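Local structure of NAD-dependent dehydrogenase (Rhizobium meliloti, 4Z0P) at the interface of chains A and B. The protein reduces glyoxylate and hydroxypyruvate with NADPH as hydride donor, as a member of the D-2-hydroxyacid dehydrogenase family. Numbering follows the deposited sequence. Chains: chain A/B, NAD-dependent dehydrogenase.

Contact 1: the interface of chains A and B. Residues chain A 101, 104-105, 108, 158; chain B 161-162.
B:Met162 inserts its thioether into a groove of chain A formed by A:Ser104, A:Glu105, A:Met108 and A:Lys158. Van der Waals packing holds the methyl CE of B:Met162, which lies 3.8 Å from CB of A:Met108, meets CA of A:Glu105 and touches the backbone O of A:Ser104. Bends at chi2 (-65°) and chi3 (-63°) fold the methionine chain back and turn its methyl to the helix that carries these residues. Its sulfur faces the other wall, 3.8 Å from CD of A:Lys158, whose extended methylenes pass across it at a slant. A flexible, unbranched methionine suits such an uneven groove, and a lysine can offer an aliphatic flank while its amine reaches a polar neighbour.

The second kind of interaction runs through two waters. One lies 2.7 Å from the backbone O of B:Met162 and also meets A:Thr101 OG1 and A:Glu105 OE2. The other joins the same carbonyl to NZ of A:Lys158, 2.9 Å from that amine, and to O and OG1 of A:Thr101. Water thus ties the carbonyl of B:Met162 to side chains of A:Thr101, A:Glu105 and A:Lys158 and to the backbone O of A:Thr101.

In the fold, the groove lies between helix 97-115 and helix 150-161 of chain A, the latter rising from the Rossmann glycine loop, while B:Met162 directly follows the equivalent helix 150-161 of chain B.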
loop_
_atom_site.group_PDB
_atom_site.type_symbol
_atom_site.label_atom_id
_atom_site.label_comp_id
_atom_site.label_asym_id
_atom_site.label_seq_id
_atom_site.Cartn_x
_atom_site.Cartn_y
_atom_site.Cartn_z
ATOM N N THR A 101 -8.735 -10.170 -3.881
ATOM C CA THR A 101 -7.498 -9.443 -4.184
ATOM C C THR A 101 -7.712 -7.929 -4.079
ATOM O O THR A 101 -6.830 -7.196 -3.616
ATOM C CB THR A 101 -6.872 -9.900 -5.515
ATOM O OG1 THR A 101 -5.475 -9.623 -5.491
ATOM C CG2 THR A 101 -7.513 -9.268 -6.742
ATOM N N SER A 104 -7.790 -6.855 -0.363
ATOM C CA SER A 104 -6.455 -6.825 0.180
ATOM C C SER A 104 -5.667 -5.618 -0.274
ATOM O O SER A 104 -4.886 -5.074 0.501
ATOM C CB SER A 104 -5.726 -8.118 -0.115
ATOM O OG SER A 104 -6.331 -9.166 0.659
ATOM N N GLU A 105 -5.896 -5.168 -1.504
ATOM C CA GLU A 105 -5.321 -3.899 -1.959
ATOM C C GLU A 105 -5.734 -2.749 -1.058
ATOM O O GLU A 105 -4.915 -1.937 -0.649
ATOM C CB GLU A 105 -5.779 -3.538 -3.364
ATOM C CG GLU A 105 -5.295 -4.446 -4.481
ATOM C CD GLU A 105 -6.052 -4.219 -5.789
ATOM O OE1 GLU A 105 -6.879 -3.283 -5.846
ATOM O OE2 GLU A 105 -5.862 -5.020 -6.730
ATOM N N MET A 108 -4.241 -3.100 2.545
ATOM C CA MET A 108 -2.809 -2.788 2.485
ATOM C C MET A 108 -2.610 -1.293 2.330
ATOM O O MET A 108 -1.751 -0.707 3.008
ATOM C CB MET A 108 -2.169 -3.516 1.303
ATOM C CG MET A 108 -0.663 -3.264 1.129
ATOM S SD MET A 108 0.332 -3.879 2.518
ATOM C CE MET A 108 0.061 -5.641 2.291
ATOM N N LYS A 158 -1.144 -11.165 3.310
ATOM C CA LYS A 158 -0.471 -10.117 2.552
ATOM C C LYS A 158 0.194 -9.066 3.422
ATOM O O LYS A 158 1.306 -8.640 3.132
ATOM C CB LYS A 158 -1.409 -9.519 1.513
ATOM C CG LYS A 158 -1.592 -10.482 0.346
ATOM C CD LYS A 158 -2.735 -10.158 -0.547
ATOM C CE LYS A 158 -2.775 -11.018 -1.787
ATOM N NZ LYS A 158 -3.990 -10.804 -2.578
ATOM N N ALA B 161 3.328 -10.046 -5.706
ATOM C CA ALA B 161 2.540 -10.788 -4.713
ATOM C C ALA B 161 1.213 -10.119 -4.391
ATOM O O ALA B 161 0.249 -10.803 -3.999
ATOM C CB ALA B 161 3.344 -11.035 -3.433
ATOM N N MET B 162 1.152 -8.809 -4.541
ATOM C CA MET B 162 -0.094 -8.068 -4.326
ATOM C C MET B 162 -1.001 -8.041 -5.548
ATOM O O MET B 162 -2.124 -7.535 -5.467
ATOM C CB MET B 162 0.211 -6.648 -3.861
ATOM C CG MET B 162 0.560 -6.548 -2.379
ATOM S SD MET B 162 -0.786 -6.994 -1.297
ATOM C CE MET B 162 -2.000 -5.735 -1.726
HETATM O O HOH W 1 -4.597 -7.364 -6.530
HETATM O O HOH W 2 -4.052 -7.972 -3.246
#

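Contact 2: the interface of chains A and B. Residues chain A 98, 101-102, 105, 289; chain B 137-138, 162.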
loop_
_atom_site.group_PDB
_atom_site.type_symbol
_atom_site.label_atom_id
_atom_site.label_comp_id
_atom_site.label_asym_id
_atom_site.label_seq_id
_atom_site.Cartn_x
_atom_site.Cartn_y
_atom_site.Cartn_z
ATOM N N THR A 98 -11.064 -12.278 -7.597
ATOM C CA THR A 98 -11.067 -10.837 -7.942
ATOM C C THR A 98 -11.528 -9.977 -6.766
ATOM O O THR A 98 -10.947 -8.914 -6.482
ATOM C CB THR A 98 -11.980 -10.510 -9.160
ATOM O OG1 THR A 98 -13.345 -10.880 -8.869
ATOM C CG2 THR A 98 -11.457 -11.199 -10.415
ATOM N N THR A 101 -8.735 -10.170 -3.881
ATOM C CA THR A 101 -7.498 -9.443 -4.184
ATOM C C THR A 101 -7.712 -7.929 -4.079
ATOM O O THR A 101 -6.830 -7.196 -3.616
ATOM C CB THR A 101 -6.872 -9.900 -5.515
ATOM O OG1 THR A 101 -5.475 -9.623 -5.491
ATOM C CG2 THR A 101 -7.513 -9.268 -6.742
ATOM N N ARG A 102 -8.902 -7.484 -4.449
ATOM C CA ARG A 102 -9.272 -6.064 -4.368
ATOM C C ARG A 102 -9.363 -5.582 -2.921
ATOM O O ARG A 102 -8.859 -4.491 -2.579
ATOM C CB ARG A 102 -10.559 -5.818 -5.132
ATOM C CG ARG A 102 -10.436 -5.870 -6.641
ATOM C CD ARG A 102 -11.798 -5.974 -7.305
ATOM N NE ARG A 102 -11.702 -5.932 -8.771
ATOM C CZ ARG A 102 -11.729 -4.816 -9.511
ATOM N NH1 ARG A 102 -11.926 -3.637 -8.947
ATOM N NH2 ARG A 102 -11.612 -4.899 -10.838
ATOM N N GLU A 105 -5.896 -5.168 -1.504
ATOM C CA GLU A 105 -5.321 -3.899 -1.959
ATOM C C GLU A 105 -5.734 -2.749 -1.058
ATOM O O GLU A 105 -4.915 -1.937 -0.649
ATOM C CB GLU A 105 -5.779 -3.538 -3.364
ATOM C CG GLU A 105 -5.295 -4.446 -4.481
ATOM C CD GLU A 105 -6.052 -4.219 -5.789
ATOM O OE1 GLU A 105 -6.879 -3.283 -5.846
ATOM O OE2 GLU A 105 -5.862 -5.020 -6.730
ATOM N N ASP A 289 -16.348 -7.379 -9.730
ATOM C CA ASP A 289 -16.046 -7.515 -11.146
ATOM C C ASP A 289 -17.231 -8.252 -11.746
ATOM O O ASP A 289 -17.449 -9.420 -11.439
ATOM C CB ASP A 289 -14.734 -8.319 -11.280
ATOM C CG ASP A 289 -14.319 -8.589 -12.703
ATOM O OD1 ASP A 289 -15.178 -8.791 -13.587
ATOM O OD2 ASP A 289 -13.092 -8.644 -12.948
ATOM N N GLU B 137 -8.248 -3.673 -11.119
ATOM C CA GLU B 137 -7.507 -4.400 -10.106
ATOM C C GLU B 137 -6.017 -4.267 -10.434
ATOM O O GLU B 137 -5.630 -3.859 -11.555
ATOM C CB GLU B 137 -7.935 -5.871 -10.023
ATOM C CG GLU B 137 -7.636 -6.707 -11.255
ATOM C CD GLU B 137 -7.939 -8.186 -11.079
ATOM O OE1 GLU B 137 -7.368 -8.818 -10.177
ATOM O OE2 GLU B 137 -8.725 -8.721 -11.886
ATOM N N ALA B 138 -5.170 -4.624 -9.475
ATOM C CA ALA B 138 -3.724 -4.513 -9.691
ATOM C C ALA B 138 -3.224 -5.235 -10.934
ATOM O O ALA B 138 -2.353 -4.734 -11.655
ATOM C CB ALA B 138 -2.973 -4.998 -8.466
ATOM N N MET B 162 1.152 -8.809 -4.541
ATOM C CA MET B 162 -0.094 -8.068 -4.326
ATOM C C MET B 162 -1.001 -8.041 -5.548
ATOM O O MET B 162 -2.124 -7.535 -5.467
ATOM C CB MET B 162 0.211 -6.648 -3.861
ATOM C CG MET B 162 0.560 -6.548 -2.379
ATOM S SD MET B 162 -0.786 -6.994 -1.297
ATOM C CE MET B 162 -2.000 -5.735 -1.726
HETATM O O HOH W 3 -4.597 -7.364 -6.530
HETATM O O HOH W 4 -4.052 -7.972 -3.246
#
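The aliphatic CB of B:Glu137 rests over one face of the A:Arg102 guanidinium, 3.6 Å above its plane and toward the rim. The arginine chain is extended from CG to NE, which carries its flat end out to this carbon, and the two side chains cross at about a right angle. Next to this, the methyl CG2 of A:Thr101 packs 3.5 Å from OE1 of B:Glu137, and A:Thr98 offers its own CG2 to OE2. Threonine suits these places because its methyl can face the partner.

Farther out the contact is electrostatic and polar. NH2 of A:Arg102 is 4.9 Å from OE2 of B:Glu137, too far for a salt bridge. OD2 of A:Asp289 lies 4.5 Å from the same oxygen, a pair of like charges that the nearby arginine may help to offset. A direct hydrogen bond of 2.9 Å runs from the backbone N of B:Ala138 to OE2 of A:Glu105, fairly straight (158° at H) and meeting the oxygen 38° out of the carboxylate plane. With an alanine in place of A:Glu105, this amide would probably lose its acceptor. The carboxylate thereby ties the start of 3-10 helix 138-140 to helix 97-115 of the other subunit and probably helps hold the dimer together.

Contact 3: the interface of chains A and B. Residues chain A 261, 264-266, 273, 282-283; chain B 129-130.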
loop_
_atom_site.group_PDB
_atom_site.type_symbol
_atom_site.label_atom_id
_atom_site.label_comp_id
_atom_site.label_asym_id
_atom_site.label_seq_id
_atom_site.Cartn_x
_atom_site.Cartn_y
_atom_site.Cartn_z
ATOM N N PHE A 261 -20.341 2.927 6.311
ATOM C CA PHE A 261 -20.988 3.859 7.213
ATOM C C PHE A 261 -22.362 3.363 7.646
ATOM O O PHE A 261 -22.996 2.607 6.942
ATOM C CB PHE A 261 -21.088 5.250 6.570
ATOM C CG PHE A 261 -19.744 5.802 6.241
ATOM C CD1 PHE A 261 -19.012 6.480 7.191
ATOM C CD2 PHE A 261 -19.147 5.500 5.017
ATOM C CE1 PHE A 261 -17.724 6.916 6.891
ATOM C CE2 PHE A 261 -17.862 5.936 4.710
ATOM C CZ PHE A 261 -17.156 6.628 5.661
ATOM N N GLU A 264 -25.588 4.896 4.395
ATOM C CA GLU A 264 -24.928 5.185 3.125
ATOM C C GLU A 264 -25.988 5.584 2.100
ATOM O O GLU A 264 -27.112 5.068 2.171
ATOM C CB GLU A 264 -24.176 3.956 2.594
ATOM C CG GLU A 264 -23.067 3.505 3.520
ATOM C CD GLU A 264 -22.342 2.247 3.067
ATOM O OE1 GLU A 264 -22.601 1.701 1.970
ATOM O OE2 GLU A 264 -21.479 1.806 3.835
ATOM N N PRO A 265 -25.681 6.495 1.186
ATOM C CA PRO A 265 -24.405 7.223 1.123
ATOM C C PRO A 265 -24.215 8.142 2.309
ATOM O O PRO A 265 -25.196 8.630 2.886
ATOM C CB PRO A 265 -24.519 8.037 -0.151
ATOM C CG PRO A 265 -25.959 8.116 -0.458
ATOM C CD PRO A 265 -26.583 6.867 0.078
ATOM N N LEU A 266 -22.963 8.373 2.673
ATOM C CA LEU A 266 -22.645 9.185 3.826
ATOM C C LEU A 266 -23.192 10.587 3.633
ATOM O O LEU A 266 -22.953 11.205 2.588
ATOM C CB LEU A 266 -21.146 9.232 4.052
ATOM C CG LEU A 266 -20.655 10.057 5.246
ATOM C CD1 LEU A 266 -21.177 9.539 6.576
ATOM C CD2 LEU A 266 -19.142 10.058 5.197
ATOM N N TRP A 273 -15.954 13.769 6.393
ATOM C CA TRP A 273 -15.365 14.264 5.156
ATOM C C TRP A 273 -14.157 15.169 5.384
ATOM O O TRP A 273 -13.239 15.183 4.563
ATOM C CB TRP A 273 -16.385 15.021 4.324
ATOM C CG TRP A 273 -17.618 14.250 3.876
ATOM C CD1 TRP A 273 -18.896 14.416 4.323
ATOM C CD2 TRP A 273 -17.686 13.256 2.850
ATOM N NE1 TRP A 273 -19.748 13.591 3.651
ATOM C CE2 TRP A 273 -19.043 12.859 2.738
ATOM C CE3 TRP A 273 -16.743 12.657 2.022
ATOM C CZ2 TRP A 273 -19.466 11.903 1.831
ATOM C CZ3 TRP A 273 -17.173 11.705 1.096
ATOM C CH2 TRP A 273 -18.512 11.336 1.005
ATOM N N PRO A 282 -16.080 5.634 -0.696
ATOM C CA PRO A 282 -17.548 5.443 -0.775
ATOM C C PRO A 282 -17.969 3.992 -1.012
ATOM O O PRO A 282 -18.578 3.655 -2.040
ATOM C CB PRO A 282 -17.920 6.360 -1.930
ATOM C CG PRO A 282 -16.712 6.283 -2.844
ATOM C CD PRO A 282 -15.562 6.335 -1.889
ATOM N N HIS A 283 -17.629 3.133 -0.063
ATOM C CA HIS A 283 -17.952 1.706 -0.130
ATOM C C HIS A 283 -17.445 1.082 -1.431
ATOM O O HIS A 283 -18.196 0.506 -2.233
ATOM C CB HIS A 283 -19.431 1.486 0.106
ATOM C CG HIS A 283 -19.782 0.079 0.459
ATOM N ND1 HIS A 283 -20.871 -0.221 1.240
ATOM C CD2 HIS A 283 -19.210 -1.107 0.141
ATOM C CE1 HIS A 283 -20.963 -1.529 1.386
ATOM N NE2 HIS A 283 -19.966 -2.087 0.734
ATOM N N GLU B 129 -18.799 14.653 -1.503
ATOM C CA GLU B 129 -19.488 13.987 -2.578
ATOM C C GLU B 129 -19.183 12.498 -2.528
ATOM O O GLU B 129 -18.040 12.117 -2.591
ATOM C CB GLU B 129 -19.067 14.570 -3.928
ATOM C CG GLU B 129 -19.760 13.926 -5.108
ATOM C CD GLU B 129 -19.407 14.564 -6.429
ATOM O OE1 GLU B 129 -18.747 15.641 -6.444
ATOM O OE2 GLU B 129 -19.801 13.955 -7.449
ATOM N N TRP B 130 -20.235 11.687 -2.370
ATOM C CA TRP B 130 -20.106 10.229 -2.410
ATOM C C TRP B 130 -20.250 9.797 -3.856
ATOM O O TRP B 130 -21.318 9.944 -4.452
ATOM C CB TRP B 130 -21.243 9.630 -1.597
ATOM C CG TRP B 130 -21.336 8.126 -1.521
ATOM C CD1 TRP B 130 -21.874 7.271 -2.454
ATOM C CD2 TRP B 130 -20.925 7.322 -0.424
ATOM N NE1 TRP B 130 -21.831 5.979 -1.995
ATOM C CE2 TRP B 130 -21.267 5.983 -0.736
ATOM C CE3 TRP B 130 -20.304 7.600 0.814
ATOM C CZ2 TRP B 130 -21.001 4.921 0.138
ATOM C CZ3 TRP B 130 -20.045 6.532 1.687
ATOM C CH2 TRP B 130 -20.392 5.222 1.350
#
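B:Trp130 slides its indole between A:Pro265 and A:Pro282, one proline against each face. CB of A:Pro265 lies 3.5 Å from the centroid of the five-membered ring; on the opposite face CA of A:Pro282 is 3.4 Å from the centroid of the six-membered ring. These are CH-pi contacts, for which rigid, flat-sided prolines are well suited; a cis peptide bond precedes A:Pro265. With CG opposite the backbone N (chi1 179°), the indole projects away from its own chain into this slot.

At the indole's edge, in its plane, stands CD2 of A:Phe261, 3.6 Å from CZ3. The backbone N of A:Leu266 sits over the rim of the face that A:Pro265 covers. The carboxylate of A:Glu264 is tilted by 42° to the indole, with CG 3.8 Å from CH2.

That glutamate belongs to the family's catalytic histidine-glutamate pair. ND1 of A:His283 donates to the syn lone pair of OE1 at 2.7 Å, in the imidazole plane, while the backbone N of A:Phe261 reaches the anti lone pair of OE2. The tryptophan of one subunit thus packs beside the active site of the other and may help shape it. Behind it, the indole CH2 of A:Trp273 lies 3.7 Å from the backbone O of B:Glu129.

Contact 4: the interface of chains A and B. Residues chain A 113, 118, 122, 279; chain B 113, 118, 122, 279.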
loop_
_atom_site.group_PDB
_atom_site.type_symbol
_atom_site.label_atom_id
_atom_site.label_comp_id
_atom_site.label_asym_id
_atom_site.label_seq_id
_atom_site.Cartn_x
_atom_site.Cartn_y
_atom_site.Cartn_z
ATOM N N LEU A 113 -0.799 3.853 4.453
ATOM C CA LEU A 113 -1.097 5.290 4.626
ATOM C C LEU A 113 -0.920 5.698 6.081
ATOM O O LEU A 113 -0.338 6.745 6.375
ATOM C CB LEU A 113 -2.516 5.608 4.168
ATOM C CG LEU A 113 -2.805 5.686 2.658
ATOM C CD1 LEU A 113 -4.313 5.773 2.468
ATOM C CD2 LEU A 113 -2.133 6.916 2.099
ATOM N N HIS A 118 1.071 9.455 6.065
ATOM C CA HIS A 118 0.731 10.148 4.826
ATOM C C HIS A 118 0.057 11.478 5.074
ATOM O O HIS A 118 0.416 12.474 4.432
ATOM C CB HIS A 118 -0.138 9.265 3.942
ATOM C CG HIS A 118 -0.542 9.931 2.674
ATOM N ND1 HIS A 118 0.358 10.181 1.660
ATOM C CD2 HIS A 118 -1.734 10.410 2.253
ATOM C CE1 HIS A 118 -0.277 10.759 0.656
ATOM N NE2 HIS A 118 -1.547 10.908 0.988
ATOM N N GLU A 122 1.332 15.099 3.907
ATOM C CA GLU A 122 0.473 15.958 3.078
ATOM C C GLU A 122 0.264 17.329 3.712
ATOM O O GLU A 122 0.237 18.335 2.998
ATOM C CB GLU A 122 -0.877 15.308 2.798
ATOM C CG GLU A 122 -0.799 14.094 1.877
ATOM C CD GLU A 122 -0.386 14.473 0.476
ATOM O OE1 GLU A 122 -1.071 15.310 -0.113
ATOM O OE2 GLU A 122 0.648 13.981 -0.017
ATOM N N TYR A 279 -9.643 8.825 6.472
ATOM C CA TYR A 279 -9.770 8.579 5.044
ATOM C C TYR A 279 -11.133 8.015 4.729
ATOM O O TYR A 279 -11.495 6.965 5.250
ATOM C CB TYR A 279 -8.754 7.567 4.561
ATOM C CG TYR A 279 -7.328 8.011 4.702
ATOM C CD1 TYR A 279 -6.793 8.950 3.842
ATOM C CD2 TYR A 279 -6.539 7.551 5.729
ATOM C CE1 TYR A 279 -5.477 9.348 3.944
ATOM C CE2 TYR A 279 -5.213 7.960 5.881
ATOM C CZ TYR A 279 -4.681 8.869 4.985
ATOM O OH TYR A 279 -3.380 9.245 5.106
ATOM N N LEU B 113 -1.737 3.930 -4.105
ATOM C CA LEU B 113 -2.346 5.275 -4.154
ATOM C C LEU B 113 -2.767 5.616 -5.576
ATOM O O LEU B 113 -3.861 6.140 -5.799
ATOM C CB LEU B 113 -1.374 6.329 -3.635
ATOM C CG LEU B 113 -1.147 6.440 -2.117
ATOM C CD1 LEU B 113 0.026 7.382 -1.881
ATOM C CD2 LEU B 113 -2.399 6.989 -1.478
ATOM N N HIS B 118 -6.586 7.467 -5.310
ATOM C CA HIS B 118 -6.686 8.125 -4.010
ATOM C C HIS B 118 -6.930 9.612 -4.132
ATOM O O HIS B 118 -7.789 10.151 -3.422
ATOM C CB HIS B 118 -5.441 7.854 -3.177
ATOM C CG HIS B 118 -5.473 8.526 -1.851
ATOM N ND1 HIS B 118 -6.321 8.117 -0.843
ATOM C CD2 HIS B 118 -4.780 9.579 -1.360
ATOM C CE1 HIS B 118 -6.122 8.874 0.221
ATOM N NE2 HIS B 118 -5.191 9.767 -0.065
ATOM N N GLU B 122 -10.060 11.682 -2.712
ATOM C CA GLU B 122 -9.849 12.812 -1.793
ATOM C C GLU B 122 -10.503 14.089 -2.310
ATOM O O GLU B 122 -11.054 14.857 -1.516
ATOM C CB GLU B 122 -8.368 13.060 -1.532
ATOM C CG GLU B 122 -7.692 11.963 -0.714
ATOM C CD GLU B 122 -8.213 11.913 0.702
ATOM O OE1 GLU B 122 -8.136 12.942 1.374
ATOM O OE2 GLU B 122 -8.746 10.869 1.126
ATOM N N TYR B 279 2.435 13.295 -5.484
ATOM C CA TYR B 279 2.719 13.056 -4.078
ATOM C C TYR B 279 4.161 13.378 -3.774
ATOM O O TYR B 279 5.058 12.788 -4.368
ATOM C CB TYR B 279 2.505 11.606 -3.705
ATOM C CG TYR B 279 1.088 11.135 -3.847
ATOM C CD1 TYR B 279 0.126 11.507 -2.928
ATOM C CD2 TYR B 279 0.694 10.384 -4.929
ATOM C CE1 TYR B 279 -1.175 11.062 -3.033
ATOM C CE2 TYR B 279 -0.622 9.946 -5.082
ATOM C CZ TYR B 279 -1.563 10.292 -4.130
ATOM O OH TYR B 279 -2.840 9.839 -4.254
#
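A:Leu113 and B:Leu113 meet through their CD2 methyls, 3.6 Å apart, at the two-fold axis that relates the chains. A branched leucine serves well here: while CD2 faces the partner, CD1 lies over the centre of the A:Tyr279 ring of its own chain, 3.9 Å above it, and so supports that ring from one face.

Next come the imidazoles. A:His118 and B:His118 approach from opposite directions with planes 73° apart, edge to face, and their NE2 atoms are 4.0 Å from each other. CG of each histidine lies opposite the backbone N (chi1 179°), which carries the ring away from helix 118-126 toward the other subunit. There CE1 of A:His118 touches CD1 of B:Tyr279 at 3.7 Å, the tyrosine carbon lying in the plane of the imidazole, and the twin contact repeats this with the chains exchanged. Against one face of the imidazole sits CG of A:Glu122, one turn along the helix. Were A:His118 an alanine, the edge of B:Tyr279 would probably lose its mate, and the B:His118 ring its edge-to-face neighbour.

At the polar rim stand the glutamates. The residues at the A:His118, A:Glu122 and A:Tyr279 positions also belong to a pocket that holds oxalate in this crystal, possibly taken up from the crystallisation medium. The A:Glu122 carboxylate stands steeply, at 72°, to the partner's tyrosine ring, and its OE2 lies in the plane of that ring, 3.9 Å from CD1 of B:Tyr279.

Contacts 1 and 2 adjoin, the centres of their C-alpha atoms about 7 Å apart, and share A:Thr101, A:Glu105 and B:Met162. Contact 4 lies about 17 Å from contact 1 and from contact 3, while contacts 1 and 3 are about 23 Å apart. Helix 97-115 serves contacts 1, 2 and 4, so one long helix carries much of the pairing described. Contact 3 instead involves loops beside the catalytic residues, which may link dimer formation to the shape of the active site. Contacts 1, 2 and 3 each recur with the chains exchanged, while contact 4 straddles the two-fold axis and contains both halves, in keeping with the dimers usual in this family.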